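Formyltransferase (Francisella tularensis subsp. tularensis, PDB 4NV1) belongs to the formyltransferase family, pairing a formyl transferase domain with a C-terminal dimerization region and binding dTDP-4-amino-4,6-dideoxyglucose in a pocket. Local coordinates at residues A[98-102]-A[113-117]; A[104-109]-A[188-194]; A[195-199]-A[222-226]. All coordinates share one frame. Residues are numbered along the deposited sequence.

Contact 1: residues A[98-102]-A[113-117]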
loop_
_atom_site.group_PDB
_atom_site.type_symbol
_atom_site.label_atom_id
_atom_site.label_comp_id
_atom_site.label_asym_id
_atom_site.label_seq_id
_atom_site.Cartn_x
_atom_site.Cartn_y
_atom_site.Cartn_z
ATOM N N ASN A 98 14.841 12.451 22.691
ATOM C CA ASN A 98 14.392 13.274 23.816
ATOM C C ASN A 98 14.828 14.745 23.674
ATOM O O ASN A 98 15.920 15.007 23.204
ATOM C CB ASN A 98 15.019 12.746 25.101
ATOM C CG ASN A 98 14.448 11.395 25.555
ATOM O OD1 ASN A 98 14.832 10.872 26.613
ATOM N ND2 ASN A 98 13.506 10.850 24.794
ATOM N N PRO A 99 13.976 15.701 24.057
ATOM C CA PRO A 99 12.740 15.439 24.740
ATOM C C PRO A 99 11.515 15.431 23.813
ATOM O O PRO A 99 10.425 15.690 24.305
ATOM C CB PRO A 99 12.595 16.669 25.601
ATOM C CG PRO A 99 13.129 17.765 24.708
ATOM C CD PRO A 99 14.349 17.121 24.123
ATOM N N TYR A 100 11.691 15.254 22.504
ATOM C CA TYR A 100 10.566 15.295 21.527
ATOM C C TYR A 100 9.810 13.957 21.336
ATOM O O TYR A 100 10.420 12.929 21.114
ATOM C CB TYR A 100 11.038 15.804 20.183
ATOM C CG TYR A 100 11.908 17.060 20.211
ATOM C CD1 TYR A 100 13.276 16.919 20.108
ATOM C CD2 TYR A 100 11.385 18.348 20.286
ATOM C CE1 TYR A 100 14.114 18.005 20.129
ATOM C CE2 TYR A 100 12.224 19.487 20.309
ATOM C CZ TYR A 100 13.588 19.305 20.199
ATOM O OH TYR A 100 14.538 20.327 20.234
ATOM N N ASN A 101 8.504 14.006 21.507
ATOM C CA ASN A 101 7.558 12.896 21.246
ATOM C C ASN A 101 7.913 11.764 22.175
ATOM O O ASN A 101 8.229 10.674 21.745
ATOM C CB ASN A 101 7.582 12.462 19.782
ATOM C CG ASN A 101 6.876 13.458 18.899
ATOM O OD1 ASN A 101 5.866 14.033 19.303
ATOM N ND2 ASN A 101 7.384 13.654 17.687
ATOM N N ARG A 102 8.062 12.127 23.444
ATOM C CA ARG A 102 8.302 11.173 24.502
ATOM C C ARG A 102 7.032 10.341 24.567
ATOM O O ARG A 102 5.934 10.797 24.218
ATOM C CB ARG A 102 8.605 11.885 25.843
ATOM C CG ARG A 102 9.972 12.552 25.749
ATOM C CD ARG A 102 10.209 13.675 26.744
ATOM N NE ARG A 102 9.759 13.263 28.057
ATOM C CZ ARG A 102 8.745 13.802 28.723
ATOM N NH1 ARG A 102 8.096 14.850 28.226
ATOM N NH2 ARG A 102 8.423 13.289 29.910
ATOM N N ASN A 113 3.842 15.182 13.013
ATOM C CA ASN A 113 4.010 16.510 13.578
ATOM C C ASN A 113 5.329 17.178 13.327
ATOM O O ASN A 113 5.504 18.264 13.737
ATOM C CB ASN A 113 3.630 16.491 15.054
ATOM C CG ASN A 113 4.635 15.782 15.949
ATOM O OD1 ASN A 113 5.827 15.703 15.683
ATOM N ND2 ASN A 113 4.130 15.299 17.060
ATOM N N LYS A 114 6.243 16.545 12.615
ATOM C CA LYS A 114 7.546 17.021 12.248
ATOM C C LYS A 114 8.536 17.383 13.339
ATOM O O LYS A 114 9.592 17.834 12.968
ATOM C CB LYS A 114 7.517 18.165 11.216
ATOM C CG LYS A 114 6.376 18.056 10.224
ATOM C CD LYS A 114 6.534 16.755 9.437
ATOM C CE LYS A 114 5.467 16.589 8.369
ATOM N NZ LYS A 114 5.903 15.395 7.564
ATOM N N LEU A 115 8.268 17.128 14.625
ATOM C CA LEU A 115 9.355 17.161 15.618
ATOM C C LEU A 115 10.475 16.172 15.297
ATOM O O LEU A 115 10.211 15.092 14.753
ATOM C CB LEU A 115 8.750 16.948 16.998
ATOM C CG LEU A 115 7.793 18.118 17.362
ATOM C CD1 LEU A 115 7.281 17.935 18.779
ATOM C CD2 LEU A 115 8.438 19.504 17.225
ATOM N N PRO A 116 11.746 16.530 15.558
ATOM C CA PRO A 116 12.810 15.550 15.381
ATOM C C PRO A 116 12.523 14.150 15.942
ATOM O O PRO A 116 11.859 13.980 16.955
ATOM C CB PRO A 116 13.936 16.146 16.224
ATOM C CG PRO A 116 13.775 17.592 15.971
ATOM C CD PRO A 116 12.291 17.730 16.190
ATOM N N ILE A 117 13.169 13.185 15.324
ATOM C CA ILE A 117 13.093 11.785 15.738
ATOM C C ILE A 117 14.518 11.306 15.603
ATOM O O ILE A 117 15.310 11.778 14.785
ATOM C CB ILE A 117 12.136 10.990 14.784
ATOM C CG1 ILE A 117 12.069 9.510 15.143
ATOM C CG2 ILE A 117 12.692 11.062 13.367
ATOM C CD1 ILE A 117 11.399 9.240 16.459
HETATM O O HOH W 1 11.509 12.097 18.849
#

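Contact 2: residues A[104-109]-A[188-194]. With 0FX (dTDP-4-amino-4,6-dideoxyglucose), chain I.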
loop_
_atom_site.group_PDB
_atom_site.type_symbol
_atom_site.label_atom_id
_atom_site.label_comp_id
_atom_site.label_asym_id
_atom_site.label_seq_id
_atom_site.Cartn_x
_atom_site.Cartn_y
_atom_site.Cartn_z
ATOM N N TRP A 104 4.588 7.140 23.545
ATOM C CA TRP A 104 4.310 6.079 22.563
ATOM C C TRP A 104 4.545 6.392 21.064
ATOM O O TRP A 104 4.104 7.422 20.557
ATOM C CB TRP A 104 2.892 5.529 22.800
ATOM C CG TRP A 104 2.968 4.491 23.864
ATOM C CD1 TRP A 104 3.095 4.694 25.212
ATOM C CD2 TRP A 104 3.034 3.081 23.660
ATOM N NE1 TRP A 104 3.199 3.487 25.856
ATOM C CE2 TRP A 104 3.164 2.483 24.925
ATOM C CE3 TRP A 104 2.982 2.262 22.527
ATOM C CZ2 TRP A 104 3.228 1.097 25.088
ATOM C CZ3 TRP A 104 3.062 0.887 22.692
ATOM C CH2 TRP A 104 3.181 0.320 23.962
ATOM N N PHE A 105 5.243 5.472 20.399
ATOM C CA PHE A 105 5.495 5.441 18.972
ATOM C C PHE A 105 5.951 6.792 18.455
ATOM O O PHE A 105 5.296 7.377 17.599
ATOM C CB PHE A 105 4.254 5.003 18.246
ATOM C CG PHE A 105 3.792 3.607 18.617
ATOM C CD1 PHE A 105 2.457 3.280 18.524
ATOM C CD2 PHE A 105 4.671 2.627 19.070
ATOM C CE1 PHE A 105 1.998 2.029 18.893
ATOM C CE2 PHE A 105 4.220 1.354 19.422
ATOM C CZ PHE A 105 2.879 1.052 19.307
ATOM N N PRO A 106 7.080 7.250 18.978
ATOM C CA PRO A 106 7.738 8.531 18.661
ATOM C C PRO A 106 7.860 8.746 17.192
ATOM O O PRO A 106 7.489 9.828 16.716
ATOM C CB PRO A 106 9.099 8.440 19.340
ATOM C CG PRO A 106 9.255 6.995 19.758
ATOM C CD PRO A 106 7.894 6.415 19.891
ATOM N N GLN A 107 8.288 7.726 16.448
ATOM C CA GLN A 107 8.440 7.908 15.013
ATOM C C GLN A 107 7.102 8.159 14.277
ATOM O O GLN A 107 7.037 8.972 13.348
ATOM C CB GLN A 107 9.313 6.846 14.314
ATOM C CG GLN A 107 8.601 5.544 13.941
ATOM C CD GLN A 107 8.237 4.758 15.138
ATOM O OE1 GLN A 107 8.665 5.079 16.254
ATOM N NE2 GLN A 107 7.502 3.660 14.938
ATOM N N VAL A 108 6.019 7.545 14.742
ATOM C CA VAL A 108 4.730 7.818 14.145
ATOM C C VAL A 108 4.405 9.290 14.308
ATOM O O VAL A 108 4.131 9.995 13.327
ATOM C CB VAL A 108 3.615 6.968 14.728
ATOM C CG1 VAL A 108 2.295 7.373 14.112
ATOM C CG2 VAL A 108 3.869 5.484 14.504
ATOM N N PHE A 109 4.443 9.758 15.534
ATOM C CA PHE A 109 4.171 11.174 15.831
ATOM C C PHE A 109 5.138 12.095 15.084
ATOM O O PHE A 109 4.724 13.145 14.669
ATOM C CB PHE A 109 4.183 11.430 17.359
ATOM C CG PHE A 109 2.950 10.944 18.022
ATOM C CD1 PHE A 109 2.871 9.659 18.493
ATOM C CD2 PHE A 109 1.844 11.760 18.099
ATOM C CE1 PHE A 109 1.688 9.196 19.023
ATOM C CE2 PHE A 109 0.663 11.298 18.586
ATOM C CZ PHE A 109 0.609 10.021 19.110
ATOM N N ILE A 188 -0.550 6.361 25.112
ATOM C CA ILE A 188 -1.112 5.320 24.239
ATOM C C ILE A 188 -2.551 5.627 23.783
ATOM O O ILE A 188 -2.984 5.194 22.717
ATOM C CB ILE A 188 -0.993 3.919 24.882
ATOM C CG1 ILE A 188 -1.278 2.825 23.848
ATOM C CG2 ILE A 188 -1.924 3.821 26.089
ATOM C CD1 ILE A 188 -0.275 1.695 23.877
ATOM N N HIS A 189 -3.284 6.397 24.577
ATOM C CA HIS A 189 -4.571 6.947 24.194
ATOM C C HIS A 189 -4.385 8.004 23.118
ATOM O O HIS A 189 -5.254 8.137 22.278
ATOM C CB HIS A 189 -5.234 7.571 25.427
ATOM C CG HIS A 189 -6.583 8.194 25.201
ATOM N ND1 HIS A 189 -7.753 7.460 25.149
ATOM C CD2 HIS A 189 -6.959 9.496 25.136
ATOM C CE1 HIS A 189 -8.782 8.275 24.995
ATOM N NE2 HIS A 189 -8.327 9.517 24.983
ATOM N N ASP A 190 -3.309 8.792 23.140
ATOM C CA ASP A 190 -3.147 9.796 22.091
ATOM C C ASP A 190 -3.020 9.067 20.758
ATOM O O ASP A 190 -3.575 9.519 19.773
ATOM C CB ASP A 190 -1.921 10.683 22.299
ATOM C CG ASP A 190 -2.109 11.714 23.408
ATOM O OD1 ASP A 190 -3.182 12.356 23.507
ATOM O OD2 ASP A 190 -1.140 11.894 24.173
ATOM N N TYR A 191 -2.319 7.932 20.751
ATOM C CA TYR A 191 -2.131 7.117 19.576
ATOM C C TYR A 191 -3.505 6.584 19.118
ATOM O O TYR A 191 -3.945 6.807 17.972
ATOM C CB TYR A 191 -1.127 5.972 19.869
ATOM C CG TYR A 191 -0.927 5.040 18.699
ATOM C CD1 TYR A 191 -0.213 5.456 17.580
ATOM C CD2 TYR A 191 -1.486 3.757 18.684
ATOM C CE1 TYR A 191 -0.075 4.638 16.477
ATOM C CE2 TYR A 191 -1.350 2.919 17.591
ATOM C CZ TYR A 191 -0.648 3.366 16.488
ATOM O OH TYR A 191 -0.470 2.570 15.378
ATOM N N LYS A 192 -4.204 5.932 20.046
ATOM C CA LYS A 192 -5.471 5.273 19.751
ATOM C C LYS A 192 -6.495 6.222 19.148
ATOM O O LYS A 192 -7.176 5.850 18.215
ATOM C CB LYS A 192 -5.976 4.444 20.941
ATOM C CG LYS A 192 -5.199 3.120 21.051
ATOM C CD LYS A 192 -5.689 2.171 22.158
ATOM C CE LYS A 192 -6.318 0.865 21.646
ATOM N NZ LYS A 192 -5.400 -0.314 21.606
ATOM N N ASN A 193 -6.537 7.471 19.575
ATOM C CA ASN A 193 -7.379 8.464 18.941
ATOM C C ASN A 193 -7.039 8.847 17.499
ATOM O O ASN A 193 -7.801 9.557 16.883
ATOM C CB ASN A 193 -7.359 9.747 19.792
ATOM C CG ASN A 193 -7.998 9.553 21.166
ATOM O OD1 ASN A 193 -8.941 8.771 21.343
ATOM N ND2 ASN A 193 -7.470 10.260 22.156
ATOM N N MET A 194 -5.868 8.490 16.996
ATOM C CA MET A 194 -5.469 8.852 15.639
ATOM C C MET A 194 -5.771 7.706 14.684
ATOM O O MET A 194 -5.648 7.861 13.468
ATOM C CB MET A 194 -3.953 9.040 15.535
ATOM C CG MET A 194 -3.329 10.062 16.434
ATOM S SD MET A 194 -1.782 10.610 15.690
ATOM C CE MET A 194 -0.822 9.127 15.920
HETATM O O4P 0FX I . 9.490 -1.166 20.507
HETATM P P2 0FX I . 9.239 -2.675 20.762
HETATM O O3P 0FX I . 10.043 -3.840 20.229
HETATM O O1G 0FX I . 8.358 -2.912 22.065
HETATM C C1G 0FX I . 8.872 -2.659 23.351
HETATM C C2G 0FX I . 7.631 -2.932 24.186
HETATM O O2G 0FX I . 6.931 -4.093 23.728
HETATM C C3G 0FX I . 6.671 -1.759 24.157
HETATM O O3G 0FX I . 5.689 -2.129 25.148
HETATM C C4G 0FX I . 7.460 -0.471 24.465
HETATM N N4A 0FX I . 6.607 0.705 24.560
HETATM C C5G 0FX I . 8.587 -0.208 23.460
HETATM C C6G 0FX I . 9.386 1.037 23.825
HETATM O O5G 0FX I . 9.444 -1.351 23.482
HETATM O OPP 0FX I . 8.095 -3.405 19.925
HETATM P P 0FX I . 6.613 -3.054 19.494
HETATM O O1P 0FX I . 5.557 -3.151 20.576
HETATM O O2P 0FX I . 6.758 -3.911 18.243
HETATM O O5 0FX I . 6.569 -1.596 18.804
HETATM C C5 0FX I . 7.463 -1.359 17.709
HETATM C C4 0FX I . 6.831 -0.483 16.643
HETATM O O4 0FX I . 5.876 -1.239 15.920
HETATM C C3 0FX I . 6.081 0.720 17.128
HETATM O O3 0FX I . 6.894 1.903 17.165
HETATM C C2 0FX I . 5.061 0.966 16.015
HETATM C C1 0FX I . 4.786 -0.448 15.504
HETATM N N11 0FX I . 3.472 -0.895 15.978
HETATM C C61 0FX I . 3.376 -1.574 17.141
HETATM C C51 0FX I . 2.140 -1.978 17.599
HETATM C C5A 0FX I . 1.888 -2.702 18.907
HETATM C C21 0FX I . 2.379 -0.626 15.236
HETATM O O21 0FX I . 2.450 0.009 14.049
HETATM N N31 0FX I . 1.161 -1.042 15.599
HETATM C C41 0FX I . 1.079 -1.709 16.770
HETATM O O41 0FX I . -0.094 -2.114 17.244
#

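Contact 3: residues A[195-199]-A[222-226]. With 0FX (dTDP-4-amino-4,6-dideoxyglucose), chain I.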
loop_
_atom_site.group_PDB
_atom_site.type_symbol
_atom_site.label_atom_id
_atom_site.label_comp_id
_atom_site.label_asym_id
_atom_site.label_seq_id
_atom_site.Cartn_x
_atom_site.Cartn_y
_atom_site.Cartn_z
ATOM N N CYS A 195 -6.092 6.540 15.241
ATOM C CA CYS A 195 -6.246 5.327 14.458
ATOM C C CYS A 195 -7.494 5.326 13.577
ATOM O O CYS A 195 -7.441 4.811 12.449
ATOM C CB CYS A 195 -6.208 4.118 15.379
ATOM S SG CYS A 195 -4.512 3.800 15.916
ATOM N N GLU A 196 -8.581 5.891 14.102
ATOM C CA GLU A 196 -9.800 6.068 13.363
ATOM C C GLU A 196 -9.721 7.281 12.453
ATOM O O GLU A 196 -9.619 8.413 12.910
ATOM C CB GLU A 196 -10.986 6.305 14.266
ATOM C CG GLU A 196 -12.275 6.308 13.454
ATOM C CD GLU A 196 -13.427 5.705 14.240
ATOM O OE1 GLU A 196 -14.143 4.836 13.711
ATOM O OE2 GLU A 196 -13.571 6.060 15.422
ATOM N N ILE A 197 -9.776 7.012 11.155
ATOM C CA ILE A 197 -9.719 8.055 10.155
ATOM C C ILE A 197 -11.056 8.768 10.195
ATOM O O ILE A 197 -12.143 8.141 10.278
ATOM C CB ILE A 197 -9.468 7.466 8.765
ATOM C CG1 ILE A 197 -8.034 6.955 8.653
ATOM C CG2 ILE A 197 -9.794 8.444 7.652
ATOM C CD1 ILE A 197 -7.744 6.366 7.282
ATOM N N ASP A 198 -10.965 10.090 10.095
ATOM C CA ASP A 198 -12.192 10.880 9.959
ATOM C C ASP A 198 -12.413 11.312 8.491
ATOM O O ASP A 198 -11.816 12.232 7.981
ATOM C CB ASP A 198 -12.140 12.043 10.946
ATOM C CG ASP A 198 -13.170 13.092 10.649
ATOM O OD1 ASP A 198 -14.150 12.754 9.941
ATOM O OD2 ASP A 198 -12.934 14.250 11.091
ATOM N N LEU A 199 -13.270 10.588 7.786
ATOM C CA LEU A 199 -13.398 10.717 6.315
ATOM C C LEU A 199 -13.727 12.111 5.850
ATOM O O LEU A 199 -13.362 12.473 4.728
ATOM C CB LEU A 199 -14.442 9.749 5.766
ATOM C CG LEU A 199 -13.983 8.314 6.050
ATOM C CD1 LEU A 199 -15.084 7.274 6.263
ATOM C CD2 LEU A 199 -13.014 7.898 4.946
ATOM N N ASN A 222 -3.292 -0.730 11.711
ATOM C CA ASN A 222 -3.425 0.483 12.503
ATOM C C ASN A 222 -4.556 1.416 12.159
ATOM O O ASN A 222 -5.516 1.534 12.931
ATOM C CB ASN A 222 -2.083 1.267 12.531
ATOM C CG ASN A 222 -0.956 0.456 13.124
ATOM O OD1 ASN A 222 -1.182 -0.358 14.053
ATOM N ND2 ASN A 222 0.242 0.577 12.566
ATOM N N SER A 223 -4.426 2.190 11.075
ATOM C CA SER A 223 -5.473 3.134 10.740
ATOM C C SER A 223 -6.665 2.449 10.108
ATOM O O SER A 223 -6.497 1.477 9.388
ATOM C CB SER A 223 -4.975 4.267 9.839
ATOM O OG SER A 223 -4.274 3.645 8.802
ATOM N N TYR A 224 -7.851 3.008 10.335
ATOM C CA TYR A 224 -9.052 2.401 9.771
ATOM C C TYR A 224 -10.129 3.421 9.539
ATOM O O TYR A 224 -10.037 4.551 10.028
ATOM C CB TYR A 224 -9.526 1.210 10.630
ATOM C CG TYR A 224 -10.067 1.618 11.967
ATOM C CD1 TYR A 224 -9.238 1.675 13.079
ATOM C CD2 TYR A 224 -11.381 2.021 12.111
ATOM C CE1 TYR A 224 -9.712 2.110 14.308
ATOM C CE2 TYR A 224 -11.864 2.454 13.330
ATOM C CZ TYR A 224 -11.022 2.482 14.426
ATOM O OH TYR A 224 -11.508 2.856 15.639
ATOM N N PHE A 225 -11.066 3.072 8.650
ATOM C CA PHE A 225 -12.340 3.787 8.619
ATOM C C PHE A 225 -13.525 2.839 8.791
ATOM O O PHE A 225 -13.441 1.631 8.543
ATOM C CB PHE A 225 -12.537 4.681 7.379
ATOM C CG PHE A 225 -12.512 3.962 6.049
ATOM C CD1 PHE A 225 -11.362 3.961 5.269
ATOM C CD2 PHE A 225 -13.639 3.341 5.564
ATOM C CE1 PHE A 225 -11.299 3.306 4.066
ATOM C CE2 PHE A 225 -13.611 2.726 4.330
ATOM C CZ PHE A 225 -12.443 2.685 3.577
ATOM N N ILE A 226 -14.635 3.435 9.206
ATOM C CA ILE A 226 -15.903 2.710 9.278
ATOM C C ILE A 226 -16.773 3.273 8.148
ATOM O O ILE A 226 -17.000 4.481 8.107
ATOM C CB ILE A 226 -16.579 2.883 10.649
ATOM C CG1 ILE A 226 -15.632 2.522 11.798
ATOM C CG2 ILE A 226 -17.878 2.082 10.699
ATOM C CD1 ILE A 226 -15.314 1.044 11.882
HETATM O O4P 0FX I . 9.490 -1.166 20.507
HETATM P P2 0FX I . 9.239 -2.675 20.762
HETATM O O3P 0FX I . 10.043 -3.840 20.229
HETATM O O1G 0FX I . 8.358 -2.912 22.065
HETATM C C1G 0FX I . 8.872 -2.659 23.351
HETATM C C2G 0FX I . 7.631 -2.932 24.186
HETATM O O2G 0FX I . 6.931 -4.093 23.728
HETATM C C3G 0FX I . 6.671 -1.759 24.157
HETATM O O3G 0FX I . 5.689 -2.129 25.148
HETATM C C4G 0FX I . 7.460 -0.471 24.465
HETATM N N4A 0FX I . 6.607 0.705 24.560
HETATM C C5G 0FX I . 8.587 -0.208 23.460
HETATM C C6G 0FX I . 9.386 1.037 23.825
HETATM O O5G 0FX I . 9.444 -1.351 23.482
HETATM O OPP 0FX I . 8.095 -3.405 19.925
HETATM P P 0FX I . 6.613 -3.054 19.494
HETATM O O1P 0FX I . 5.557 -3.151 20.576
HETATM O O2P 0FX I . 6.758 -3.911 18.243
HETATM O O5 0FX I . 6.569 -1.596 18.804
HETATM C C5 0FX I . 7.463 -1.359 17.709
HETATM C C4 0FX I . 6.831 -0.483 16.643
HETATM O O4 0FX I . 5.876 -1.239 15.920
HETATM C C3 0FX I . 6.081 0.720 17.128
HETATM O O3 0FX I . 6.894 1.903 17.165
HETATM C C2 0FX I . 5.061 0.966 16.015
HETATM C C1 0FX I . 4.786 -0.448 15.504
HETATM N N11 0FX I . 3.472 -0.895 15.978
HETATM C C61 0FX I . 3.376 -1.574 17.141
HETATM C C51 0FX I . 2.140 -1.978 17.599
HETATM C C5A 0FX I . 1.888 -2.702 18.907
HETATM C C21 0FX I . 2.379 -0.626 15.236
HETATM O O21 0FX I . 2.450 0.009 14.049
HETATM N N31 0FX I . 1.161 -1.042 15.599
HETATM C C41 0FX I . 1.079 -1.709 16.770
HETATM O O41 0FX I . -0.094 -2.114 17.244
#

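Contact 1: residues A[98-102]-A[113-117]
Y100 and N101 bring all the surface that the 98-102 loop buries here, and P116 answers them from the turn that follows helix 106-113. The Y100 ring lies flat against the proline: P116 CD sits 4.1 Å from the ring centroid, 10° off the normal, a CH-pi contact, while Y100 CD1 comes within 4.0 Å of P116 CB. L115 extends this apolar patch, its CB 4.1 Å from Y100 CB. The carboxamides of N101 and N113 meet head to tail in a nearly linear pair of hydrogen bonds, N113 ND2 to N101 OD1 at 3.1 Å and N101 ND2 to N113 OD1 at 3.3 Å. N113 OD1 also accepts from L115 N at 3.0 Å, an Asx turn that carries the chain through the positive phi of K114 as the helix ends. A water donates to both Y100 O (2.6 Å) and P116 O (2.7 Å), joining the backbones. N101 is further held by N186 and S110 through its side chain and by N184 through its backbone. The contact thus fastens the loop between strands 89-94 and 102-103 to the turn leading from helix 106-113 into strand 117-123 of the mixed sheet.

Contact 2: residues A[104-109]-A[188-194]
This is an aromatic-rich packing of the start of helix 106-113 against helix 188-195, at the junction of the formyl transferase domain with the C-terminal region, and it forms one wall of the ligand pocket. Its centre is an edge-to-face pair: the edge of F105 points at the face of Y191, with centroids 4.7 Å apart and planes at 82°. V108 CG1 and F109 CE1 approach the edge of the Y191 ring, so the tyrosine fits among three side chains of the 104-109 segment. M194 lays its CE over the F109 ring, 3.9 Å from the centroid, a CH-pi contact, with SD 4.6 Å from the same centroid and oblique to the ring, a Met-aromatic contact; the same CE lies 4.0 Å from V108 CG1.

Packing and binding share residues here. F105, at the N-cap position of helix 106-113, turns one ring face to C2 of dTDP-4-amino-4,6-dideoxyglucose, and Q107 NE2 donates to the ligand's O3 at 2.9 Å. H75, K77 and N222 supply further hydrogen bonds to the ligand. W104 is sandwiched, with the ligand's N4A over one face of its indole and I188 over the opposite face; I188 CD1 stands 3.4 Å from the centroid of the six-membered ring, 4° off its normal.

Contact 3: residues A[195-199]-A[222-226]
I197 and L199 pack on F225 at the apolar centre, with L199 CD1 3.8 Å and I197 CB 4.4 Å from F225 CB. I197 CG1 also reaches S223 CB at 4.2 Å. Y224 lies across the backbone of the opposing segment: E196 CA is 4.1 Å from its ring centroid, 16° off the normal, a CH-pi contact, and C195 CB approaches Y224 CE1 at 4.2 Å.

Outside these side chains the backbones form a single parallel beta bridge between E196 and Y224. Y224 N donates to C195 O at 2.8 Å and I197 N to Y224 O at 2.7 Å, so the chain leaving helix 188-195 runs briefly alongside strand 223-226; C195 O also receives a CA-H...O contact from S223 CA at 3.1 Å. At the polar end, the carboxamide of N222 makes two hydrogen bonds to the base of dTDP-4-amino-4,6-dideoxyglucose, OD1 accepting from the ligand's N31 at 2.9 Å and ND2 donating to the ligand's O21 at 2.7 Å. M215 O gives N222 ND2 a second partner.

Strand 232-242 pairs antiparallel with strand 223-226, helix 205-214 lies against I197 and S223 through Y211, and the second subunit packs I209 on I197 and makes backbone hydrogen bonds with L199, which places the contact at the dimer interface.

From the N terminus, the chain leaves strand 89-94 and enters contact 1, which closes a short loop around helix 106-113. Contact 2 starts inside that loop, at 104-109, and closes much later at 188-194, so the two cross; they touch where N101 and I117 meet P106, Q107 and F109. The long excursion between the segments of contact 2 takes in strands 117-123 and 133-139 and helix 147-170. Contact 3 follows in series, opening directly after 188-194 and closing at 222-226 around helix 205-214. It meets contact 2 at Y191 and N222, beside the shared ligand. Together they link the mixed sheet, the pocket and the C-terminal dimer region.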